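Local coordinates for mandelate racemase/muconate lactonizing enzyme-like protein (Roseovarius sp. TM1035, PDB 3RCY) that belongs to the mandelate racemase/muconate lactonizing enzymes of the enolase superfamily and probably acts on a carboxylate substrate with help from a bound magnesium ion, at residues Gly223-Pro237 and Val249-Arg262. Sequence-based numbering, arbitrary orientation.
Sequences GQAIEPYSPLWYEEP and VARAVRIPVATGER. With MG (magnesium ion), chain I.
I255 and E227 show how two consecutive beta-alpha units of a barrel are joined at one end by apolar and polar contacts side by side. From the CB of I255, which lies near Y234 CB, chi1 of -46° sets CG1 beside the backbone N and leaves CG2 anti to it, where CG2 reaches P231 O and the W233 carbonyl carbon. The other branch leads through CG1, between E227 CG and P231 CG, to a terminal I255 CD1 that rests on G223 O and lies 3.7 Å from I226 CG1, the two isoleucines crossing at about a right angle. Beside it E227, extended beyond CG, accepts the R254 backbone N on OE2 at 2.9 Å, fairly straight (163°) but from above the carboxylate plane; the same oxygen forms a salt bridge with R254 of a neighbouring subunit. With an alanine here, the R254 amide would probably lose its acceptor and the arginine of the neighbouring subunit a charged mate. Past this end, strands 233-235 and 257-259 run parallel in the beta-alpha-beta unit completed by helix 243-252, part of the modified TIM barrel, (beta/alpha)7beta, of the enolase superfamily. Y234 N to P256 O (2.8 Å), A258 N to Y234 O and E236 N to A258 O zip them together, while A258 CB sits over one face of the W233 indole, 3.8 Å from the centroid of its five-membered ring. At and just past the C-terminal ends of the strands E235 OE2 and E261 OE1 each bind magnesium at 2.2 Å, four waters completing its six ligands; E235 OE1 forms a salt bridge with K166. R262 NE donates to E236 OE2 at 3.0 Å, on the syn side, in a salt bridge, and a water held by E236 OE1 is itself a magnesium ligand.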
ATOM      1  N   GLY A 223      -4.592 -26.380  -1.807  1.00 14.76           N
ATOM      2  CA  GLY A 223      -3.691 -25.907  -2.853  1.00 15.00           C
ATOM      3  C   GLY A 223      -2.257 -26.359  -2.656  1.00 15.57           C
ATOM      4  O   GLY A 223      -1.651 -26.909  -3.573  1.00 15.43           O
ATOM      5  N   GLN A 224      -1.708 -26.136  -1.458  1.00 15.57           N
ATOM      6  CA  GLN A 224      -0.313 -26.475  -1.203  1.00 15.88           C
ATOM      7  C   GLN A 224      -0.027 -27.980  -1.357  1.00 15.81           C
ATOM      8  O   GLN A 224       1.057 -28.366  -1.795  1.00 15.42           O
ATOM      9  CB  GLN A 224       0.159 -25.925   0.157  1.00 16.85           C
ATOM     10  CG  GLN A 224      -0.362 -26.658   1.387  1.00 21.95           C
ATOM     11  CD  GLN A 224       0.013 -25.944   2.680  1.00 18.34           C
ATOM     12  OE1 GLN A 224       0.929 -26.362   3.392  1.00 22.17           O
ATOM     13  NE2 GLN A 224      -0.683 -24.848   2.974  1.00 21.69           N
ATOM     14  N   ALA A 225      -1.024 -28.809  -1.037  1.00 15.53           N
ATOM     15  CA  ALA A 225      -0.906 -30.267  -1.129  1.00 15.73           C
ATOM     16  C   ALA A 225      -0.781 -30.783  -2.566  1.00 15.57           C
ATOM     17  O   ALA A 225      -0.123 -31.790  -2.807  1.00 15.58           O
ATOM     18  CB  ALA A 225      -2.084 -30.938  -0.426  1.00 15.48           C
ATOM     19  N   ILE A 226      -1.402 -30.088  -3.514  1.00 15.43           N
ATOM     20  CA  ILE A 226      -1.419 -30.544  -4.906  1.00 15.55           C
ATOM     21  C   ILE A 226      -0.353 -29.856  -5.775  1.00 15.37           C
ATOM     22  O   ILE A 226      -0.158 -30.230  -6.929  1.00 15.16           O
ATOM     23  CB  ILE A 226      -2.841 -30.417  -5.545  1.00 15.41           C
ATOM     24  CG1 ILE A 226      -3.308 -28.956  -5.576  1.00 18.73           C
ATOM     25  CG2 ILE A 226      -3.852 -31.305  -4.795  1.00 18.90           C
ATOM     26  CD1 ILE A 226      -4.466 -28.672  -6.550  1.00 14.60           C
ATOM     27  N   GLU A 227       0.337 -28.863  -5.210  1.00 15.73           N
ATOM     28  CA  GLU A 227       1.473 -28.199  -5.888  1.00 16.13           C
ATOM     29  C   GLU A 227       2.497 -29.128  -6.574  1.00 16.74           C
ATOM     30  O   GLU A 227       2.915 -28.833  -7.691  1.00 16.79           O
ATOM     31  CB  GLU A 227       2.202 -27.236  -4.941  1.00 16.10           C
ATOM     32  CG  GLU A 227       1.503 -25.893  -4.814  1.00 16.49           C
ATOM     33  CD  GLU A 227       2.043 -25.031  -3.690  1.00 16.16           C
ATOM     34  OE1 GLU A 227       3.140 -25.309  -3.152  1.00 16.64           O
ATOM     35  OE2 GLU A 227       1.362 -24.041  -3.365  1.00 16.93           O
ATOM     36  N   PRO A 228       2.903 -30.242  -5.915  1.00 17.11           N
ATOM     37  CA  PRO A 228       3.940 -31.093  -6.530  1.00 17.53           C
ATOM     38  C   PRO A 228       3.577 -31.713  -7.889  1.00 17.09           C
ATOM     39  O   PRO A 228       4.467 -32.205  -8.583  1.00 17.29           O
ATOM     40  CB  PRO A 228       4.152 -32.203  -5.487  1.00 17.46           C
ATOM     41  CG  PRO A 228       3.697 -31.595  -4.198  1.00 20.57           C
ATOM     42  CD  PRO A 228       2.527 -30.740  -4.579  1.00 16.95           C
ATOM     43  N   TYR A 229       2.300 -31.679  -8.269  1.00 16.16           N
ATOM     44  CA  TYR A 229       1.862 -32.324  -9.511  1.00 16.04           C
ATOM     45  C   TYR A 229       1.768 -31.340 -10.664  1.00 16.36           C
ATOM     46  O   TYR A 229       1.330 -31.694 -11.768  1.00 16.48           O
ATOM     47  CB  TYR A 229       0.573 -33.132  -9.271  1.00 15.75           C
ATOM     48  CG  TYR A 229       0.830 -34.088  -8.146  1.00 19.97           C
ATOM     49  CD1 TYR A 229       1.524 -35.284  -8.370  1.00 16.16           C
ATOM     50  CD2 TYR A 229       0.492 -33.751  -6.837  1.00 15.82           C
ATOM     51  CE1 TYR A 229       1.823 -36.143  -7.313  1.00 20.72           C
ATOM     52  CE2 TYR A 229       0.779 -34.601  -5.785  1.00 20.46           C
ATOM     53  CZ  TYR A 229       1.443 -35.791  -6.031  1.00 16.43           C
ATOM     54  OH  TYR A 229       1.730 -36.620  -4.976  1.00 21.53           O
ATOM     55  N   SER A 230       2.208 -30.110 -10.387  1.00 15.92           N
ATOM     56  CA  SER A 230       2.234 -29.023 -11.356  1.00 15.95           C
ATOM     57  C   SER A 230       0.896 -28.828 -12.107  1.00 15.40           C
ATOM     58  O   SER A 230       0.873 -28.771 -13.342  1.00 15.16           O
ATOM     59  CB  SER A 230       3.412 -29.207 -12.335  1.00 16.24           C
ATOM     60  OG  SER A 230       3.524 -28.071 -13.180  1.00 31.39           O
ATOM     61  N   PRO A 231      -0.224 -28.727 -11.367  1.00 15.43           N
ATOM     62  CA  PRO A 231      -1.480 -28.435 -12.074  1.00 14.99           C
ATOM     63  C   PRO A 231      -1.411 -27.084 -12.794  1.00 14.63           C
ATOM     64  O   PRO A 231      -0.815 -26.134 -12.278  1.00 14.86           O
ATOM     65  CB  PRO A 231      -2.516 -28.391 -10.950  1.00 15.13           C
ATOM     66  CG  PRO A 231      -1.737 -28.116  -9.707  1.00 20.29           C
ATOM     67  CD  PRO A 231      -0.403 -28.756  -9.901  1.00 15.09           C
ATOM     68  N   LEU A 232      -1.996 -27.010 -13.983  1.00 14.08           N
ATOM     69  CA  LEU A 232      -1.955 -25.785 -14.783  1.00 13.23           C
ATOM     70  C   LEU A 232      -2.777 -24.661 -14.143  1.00 12.53           C
ATOM     71  O   LEU A 232      -2.390 -23.497 -14.205  1.00 12.21           O
ATOM     72  CB  LEU A 232      -2.396 -26.057 -16.228  1.00 12.51           C
ATOM     73  CG  LEU A 232      -2.315 -24.901 -17.241  1.00  9.80           C
ATOM     74  CD1 LEU A 232      -2.130 -25.427 -18.633  1.00 12.55           C
ATOM     75  CD2 LEU A 232      -3.572 -24.012 -17.191  1.00 12.13           C
ATOM     76  N   TRP A 233      -3.919 -25.009 -13.552  1.00 12.01           N
ATOM     77  CA  TRP A 233      -4.697 -24.031 -12.797  1.00 11.81           C
ATOM     78  C   TRP A 233      -5.452 -24.643 -11.622  1.00 11.05           C
ATOM     79  O   TRP A 233      -5.636 -25.855 -11.551  1.00 10.12           O
ATOM     80  CB  TRP A 233      -5.632 -23.178 -13.690  1.00 11.97           C
ATOM     81  CG  TRP A 233      -6.928 -23.821 -14.188  1.00 12.91           C
ATOM     82  CD1 TRP A 233      -7.877 -24.486 -13.446  1.00 12.45           C
ATOM     83  CD2 TRP A 233      -7.432 -23.782 -15.533  1.00 12.79           C
ATOM     84  NE1 TRP A 233      -8.922 -24.886 -14.259  1.00 13.03           N
ATOM     85  CE2 TRP A 233      -8.673 -24.464 -15.540  1.00 12.52           C
ATOM     86  CE3 TRP A 233      -6.951 -23.245 -16.734  1.00 12.94           C
ATOM     87  CZ2 TRP A 233      -9.432 -24.627 -16.706  1.00 12.91           C
ATOM     88  CZ3 TRP A 233      -7.711 -23.409 -17.898  1.00 13.13           C
ATOM     89  CH2 TRP A 233      -8.938 -24.093 -17.868  1.00 12.52           C
ATOM     90  N   TYR A 234      -5.867 -23.756 -10.725  1.00 11.08           N
ATOM     91  CA  TYR A 234      -6.641 -24.051  -9.540  1.00 11.42           C
ATOM     92  C   TYR A 234      -7.885 -23.192  -9.720  1.00 11.75           C
ATOM     93  O   TYR A 234      -7.824 -21.960  -9.613  1.00 11.81           O
ATOM     94  CB  TYR A 234      -5.832 -23.618  -8.307  1.00 11.54           C
ATOM     95  CG  TYR A 234      -6.361 -23.979  -6.934  1.00 11.90           C
ATOM     96  CD1 TYR A 234      -7.396 -24.914  -6.754  1.00 12.20           C
ATOM     97  CD2 TYR A 234      -5.785 -23.406  -5.795  1.00 12.08           C
ATOM     98  CE1 TYR A 234      -7.844 -25.242  -5.485  1.00 11.95           C
ATOM     99  CE2 TYR A 234      -6.229 -23.720  -4.525  1.00 11.87           C
ATOM    100  CZ  TYR A 234      -7.252 -24.645  -4.371  1.00 12.34           C
ATOM    101  OH  TYR A 234      -7.672 -24.962  -3.104  1.00 12.09           O
ATOM    102  N   GLU A 235      -9.004 -23.843 -10.028  1.00 11.79           N
ATOM    103  CA  GLU A 235     -10.224 -23.143 -10.418  1.00 12.27           C
ATOM    104  C   GLU A 235     -11.104 -22.797  -9.221  1.00 12.63           C
ATOM    105  O   GLU A 235     -11.239 -23.594  -8.299  1.00 13.60           O
ATOM    106  CB  GLU A 235     -11.010 -24.007 -11.407  1.00 12.73           C
ATOM    107  CG  GLU A 235     -12.231 -23.336 -12.018  1.00 16.45           C
ATOM    108  CD  GLU A 235     -12.686 -24.030 -13.298  1.00 13.49           C
ATOM    109  OE1 GLU A 235     -11.859 -24.715 -13.938  1.00 16.85           O
ATOM    110  OE2 GLU A 235     -13.868 -23.872 -13.669  1.00 17.07           O
ATOM    111  N   GLU A 236     -11.694 -21.606  -9.228  1.00 12.44           N
ATOM    112  CA  GLU A 236     -12.647 -21.211  -8.172  1.00 12.92           C
ATOM    113  C   GLU A 236     -12.285 -21.790  -6.788  1.00 12.38           C
ATOM    114  O   GLU A 236     -13.038 -22.580  -6.226  1.00 12.33           O
ATOM    115  CB  GLU A 236     -14.066 -21.649  -8.551  1.00 13.41           C
ATOM    116  CG  GLU A 236     -14.670 -20.900  -9.740  1.00 16.03           C
ATOM    117  CD  GLU A 236     -16.189 -20.873  -9.666  1.00 13.72           C
ATOM    118  OE1 GLU A 236     -16.803 -21.966  -9.667  1.00 16.20           O
ATOM    119  OE2 GLU A 236     -16.764 -19.757  -9.584  1.00 16.32           O
ATOM    120  N   PRO A 237     -11.122 -21.413  -6.237  1.00 12.26           N
ATOM    121  CA  PRO A 237     -10.752 -22.039  -4.952  1.00 12.50           C
ATOM    122  C   PRO A 237     -11.673 -21.641  -3.785  1.00 12.24           C
ATOM    123  O   PRO A 237     -11.761 -22.367  -2.784  1.00 12.32           O
ATOM    124  CB  PRO A 237      -9.328 -21.525  -4.710  1.00 12.49           C
ATOM    125  CG  PRO A 237      -9.216 -20.277  -5.558  1.00 16.33           C
ATOM    126  CD  PRO A 237     -10.056 -20.541  -6.764  1.00 12.05           C
ATOM    127  N   VAL A 249      -5.647 -16.415  -1.670  1.00 13.60           N
ATOM    128  CA  VAL A 249      -5.313 -17.763  -2.139  1.00 13.59           C
ATOM    129  C   VAL A 249      -4.240 -17.680  -3.241  1.00 13.43           C
ATOM    130  O   VAL A 249      -3.226 -18.388  -3.187  1.00 13.38           O
ATOM    131  CB  VAL A 249      -6.557 -18.535  -2.645  1.00 13.56           C
ATOM    132  CG1 VAL A 249      -6.161 -19.921  -3.140  1.00 13.66           C
ATOM    133  CG2 VAL A 249      -7.604 -18.648  -1.547  1.00 13.44           C
ATOM    134  N   ALA A 250      -4.456 -16.796  -4.213  1.00 12.94           N
ATOM    135  CA  ALA A 250      -3.536 -16.647  -5.337  1.00 13.73           C
ATOM    136  C   ALA A 250      -2.100 -16.349  -4.890  1.00 14.04           C
ATOM    137  O   ALA A 250      -1.155 -16.902  -5.446  1.00 13.94           O
ATOM    138  CB  ALA A 250      -4.038 -15.582  -6.311  1.00 14.03           C
ATOM    139  N   ARG A 251      -1.948 -15.493  -3.878  1.00 14.56           N
ATOM    140  CA  ARG A 251      -0.615 -15.136  -3.359  1.00 15.96           C
ATOM    141  C   ARG A 251       0.036 -16.258  -2.545  1.00 15.83           C
ATOM    142  O   ARG A 251       1.261 -16.325  -2.452  1.00 15.90           O
ATOM    143  CB  ARG A 251      -0.693 -13.871  -2.491  1.00 17.47           C
ATOM    144  CG  ARG A 251      -0.978 -12.581  -3.263  1.00 23.72           C
ATOM    145  CD  ARG A 251      -0.793 -11.349  -2.378  1.00 19.99           C
ATOM    146  NE  ARG A 251      -1.762 -11.278  -1.281  1.00 24.07           N
ATOM    147  CZ  ARG A 251      -2.957 -10.690  -1.371  1.00 21.23           C
ATOM    148  NH1 ARG A 251      -3.348 -10.133  -2.516  1.00 24.15           N
ATOM    149  NH2 ARG A 251      -3.765 -10.668  -0.320  1.00 24.04           N
ATOM    150  N   ALA A 252      -0.788 -17.124  -1.956  1.00 15.17           N
ATOM    151  CA  ALA A 252      -0.315 -18.151  -1.023  1.00 15.87           C
ATOM    152  C   ALA A 252      -0.158 -19.554  -1.622  1.00 16.44           C
ATOM    153  O   ALA A 252       0.375 -20.444  -0.963  1.00 17.35           O
ATOM    154  CB  ALA A 252      -1.225 -18.204   0.214  1.00 15.42           C
ATOM    155  N   VAL A 253      -0.618 -19.757  -2.851  1.00 15.90           N
ATOM    156  CA  VAL A 253      -0.424 -21.048  -3.529  1.00 16.63           C
ATOM    157  C   VAL A 253       0.395 -20.848  -4.815  1.00 17.41           C
ATOM    158  O   VAL A 253       0.308 -19.797  -5.447  1.00 17.57           O
ATOM    159  CB  VAL A 253      -1.773 -21.786  -3.807  1.00 16.54           C
ATOM    160  CG1 VAL A 253      -2.572 -21.992  -2.501  1.00 18.56           C
ATOM    161  CG2 VAL A 253      -2.608 -21.035  -4.839  1.00 19.40           C
ATOM    162  N   ARG A 254       1.195 -21.843  -5.190  1.00 18.17           N
ATOM    163  CA  ARG A 254       2.123 -21.691  -6.327  1.00 19.13           C
ATOM    164  C   ARG A 254       1.484 -22.059  -7.680  1.00 19.17           C
ATOM    165  O   ARG A 254       2.159 -22.081  -8.722  1.00 21.09           O
ATOM    166  CB  ARG A 254       3.418 -22.484  -6.086  1.00 20.19           C
ATOM    167  CG  ARG A 254       4.067 -22.239  -4.715  1.00 22.07           C
ATOM    168  CD  ARG A 254       5.555 -22.580  -4.735  1.00 21.75           C
ATOM    169  NE  ARG A 254       6.303 -21.529  -5.427  1.00 21.80           N
ATOM    170  CZ  ARG A 254       7.603 -21.565  -5.701  1.00 22.31           C
ATOM    171  NH1 ARG A 254       8.339 -22.614  -5.350  1.00 21.98           N
ATOM    172  NH2 ARG A 254       8.169 -20.536  -6.330  1.00 22.00           N
ATOM    173  N   ILE A 255       0.178 -22.303  -7.653  1.00 16.68           N
ATOM    174  CA  ILE A 255      -0.619 -22.676  -8.820  1.00 15.09           C
ATOM    175  C   ILE A 255      -1.420 -21.459  -9.305  1.00 14.00           C
ATOM    176  O   ILE A 255      -1.977 -20.731  -8.486  1.00 13.72           O
ATOM    177  CB  ILE A 255      -1.645 -23.783  -8.442  1.00 14.75           C
ATOM    178  CG1 ILE A 255      -0.986 -24.891  -7.609  1.00  9.05           C
ATOM    179  CG2 ILE A 255      -2.347 -24.362  -9.684  1.00  8.16           C
ATOM    180  CD1 ILE A 255      -2.004 -25.739  -6.806  1.00 15.29           C
ATOM    181  N   PRO A 256      -1.469 -21.227 -10.633  1.00 12.98           N
ATOM    182  CA  PRO A 256      -2.306 -20.149 -11.169  1.00 12.84           C
ATOM    183  C   PRO A 256      -3.772 -20.349 -10.828  1.00 12.44           C
ATOM    184  O   PRO A 256      -4.300 -21.467 -10.929  1.00 12.91           O
ATOM    185  CB  PRO A 256      -2.094 -20.252 -12.685  1.00 12.72           C
ATOM    186  CG  PRO A 256      -0.731 -20.865 -12.818  1.00 11.03           C
ATOM    187  CD  PRO A 256      -0.666 -21.866 -11.691  1.00 12.95           C
ATOM    188  N   VAL A 257      -4.422 -19.272 -10.409  1.00 11.94           N
ATOM    189  CA  VAL A 257      -5.837 -19.331 -10.054  1.00 11.72           C
ATOM    190  C   VAL A 257      -6.675 -18.948 -11.272  1.00 11.55           C
ATOM    191  O   VAL A 257      -6.346 -17.994 -11.985  1.00 11.16           O
ATOM    192  CB  VAL A 257      -6.155 -18.439  -8.827  1.00 11.66           C
ATOM    193  CG1 VAL A 257      -7.677 -18.327  -8.589  1.00  9.16           C
ATOM    194  CG2 VAL A 257      -5.446 -18.995  -7.577  1.00  9.16           C
ATOM    195  N   ALA A 258      -7.716 -19.737 -11.524  1.00 10.99           N
ATOM    196  CA  ALA A 258      -8.644 -19.500 -12.618  1.00 11.34           C
ATOM    197  C   ALA A 258     -10.021 -19.285 -12.027  1.00 11.93           C
ATOM    198  O   ALA A 258     -10.411 -19.965 -11.076  1.00 12.48           O
ATOM    199  CB  ALA A 258      -8.667 -20.694 -13.584  1.00 10.91           C
ATOM    200  N   THR A 259     -10.762 -18.337 -12.582  1.00 11.90           N
ATOM    201  CA  THR A 259     -12.125 -18.114 -12.132  1.00 12.03           C
ATOM    202  C   THR A 259     -12.931 -17.361 -13.184  1.00 11.94           C
ATOM    203  O   THR A 259     -12.364 -16.810 -14.134  1.00 11.91           O
ATOM    204  CB  THR A 259     -12.160 -17.343 -10.776  1.00 12.44           C
ATOM    205  OG1 THR A 259     -13.388 -17.635 -10.101  1.00 11.92           O
ATOM    206  CG2 THR A 259     -12.014 -15.819 -10.983  1.00 10.22           C
ATOM    207  N   GLY A 260     -14.251 -17.353 -13.017  1.00 11.64           N
ATOM    208  CA  GLY A 260     -15.091 -16.434 -13.774  1.00 11.85           C
ATOM    209  C   GLY A 260     -16.483 -16.916 -14.127  1.00 12.38           C
ATOM    210  O   GLY A 260     -17.336 -16.114 -14.524  1.00 12.10           O
ATOM    211  N   GLU A 261     -16.732 -18.218 -13.992  1.00 12.48           N
ATOM    212  CA  GLU A 261     -17.991 -18.772 -14.496  1.00 13.11           C
ATOM    213  C   GLU A 261     -19.236 -18.235 -13.791  1.00 13.00           C
ATOM    214  O   GLU A 261     -20.325 -18.278 -14.351  1.00 13.44           O
ATOM    215  CB  GLU A 261     -17.983 -20.296 -14.461  1.00 13.70           C
ATOM    216  CG  GLU A 261     -18.202 -20.895 -13.080  1.00 13.80           C
ATOM    217  CD  GLU A 261     -17.950 -22.386 -13.086  1.00 15.02           C
ATOM    218  OE1 GLU A 261     -16.777 -22.781 -13.299  1.00 14.51           O
ATOM    219  OE2 GLU A 261     -18.920 -23.160 -12.903  1.00 14.41           O
ATOM    220  N   ARG A 262     -19.067 -17.724 -12.573  1.00 12.42           N
ATOM    221  CA  ARG A 262     -20.193 -17.199 -11.800  1.00 12.01           C
ATOM    222  C   ARG A 262     -20.162 -15.675 -11.700  1.00 11.71           C
ATOM    223  O   ARG A 262     -20.929 -15.069 -10.941  1.00 11.59           O
ATOM    224  CB  ARG A 262     -20.229 -17.855 -10.421  1.00 11.77           C
ATOM    225  CG  ARG A 262     -20.629 -19.331 -10.513  1.00 13.07           C
ATOM    226  CD  ARG A 262     -20.807 -19.946  -9.159  1.00 12.04           C
ATOM    227  NE  ARG A 262     -19.552 -20.455  -8.622  1.00 12.91           N
ATOM    228  CZ  ARG A 262     -19.405 -20.922  -7.387  1.00 12.48           C
ATOM    229  NH1 ARG A 262     -20.435 -20.930  -6.542  1.00 12.90           N
ATOM    230  NH2 ARG A 262     -18.232 -21.398  -6.998  1.00 12.90           N
TER
HETATM  231 MG    MG I 500     -15.822 -24.722 -13.088  1.00 19.29          MG
HETATM  232  O   HOH W   1     -16.561 -17.434 -10.866  1.00  5.72           O
HETATM  233  O   HOH W   2     -15.852 -24.250 -10.815  1.00 15.77           O
HETATM  234  O   HOH W   3     -17.905 -25.370 -12.358  1.00 25.56           O
HETATM  235  O   HOH W   4     -14.804 -26.591 -12.417  1.00 17.31           O
HETATM  236  O   HOH W   5     -16.297 -25.750 -15.141  1.00 14.52           O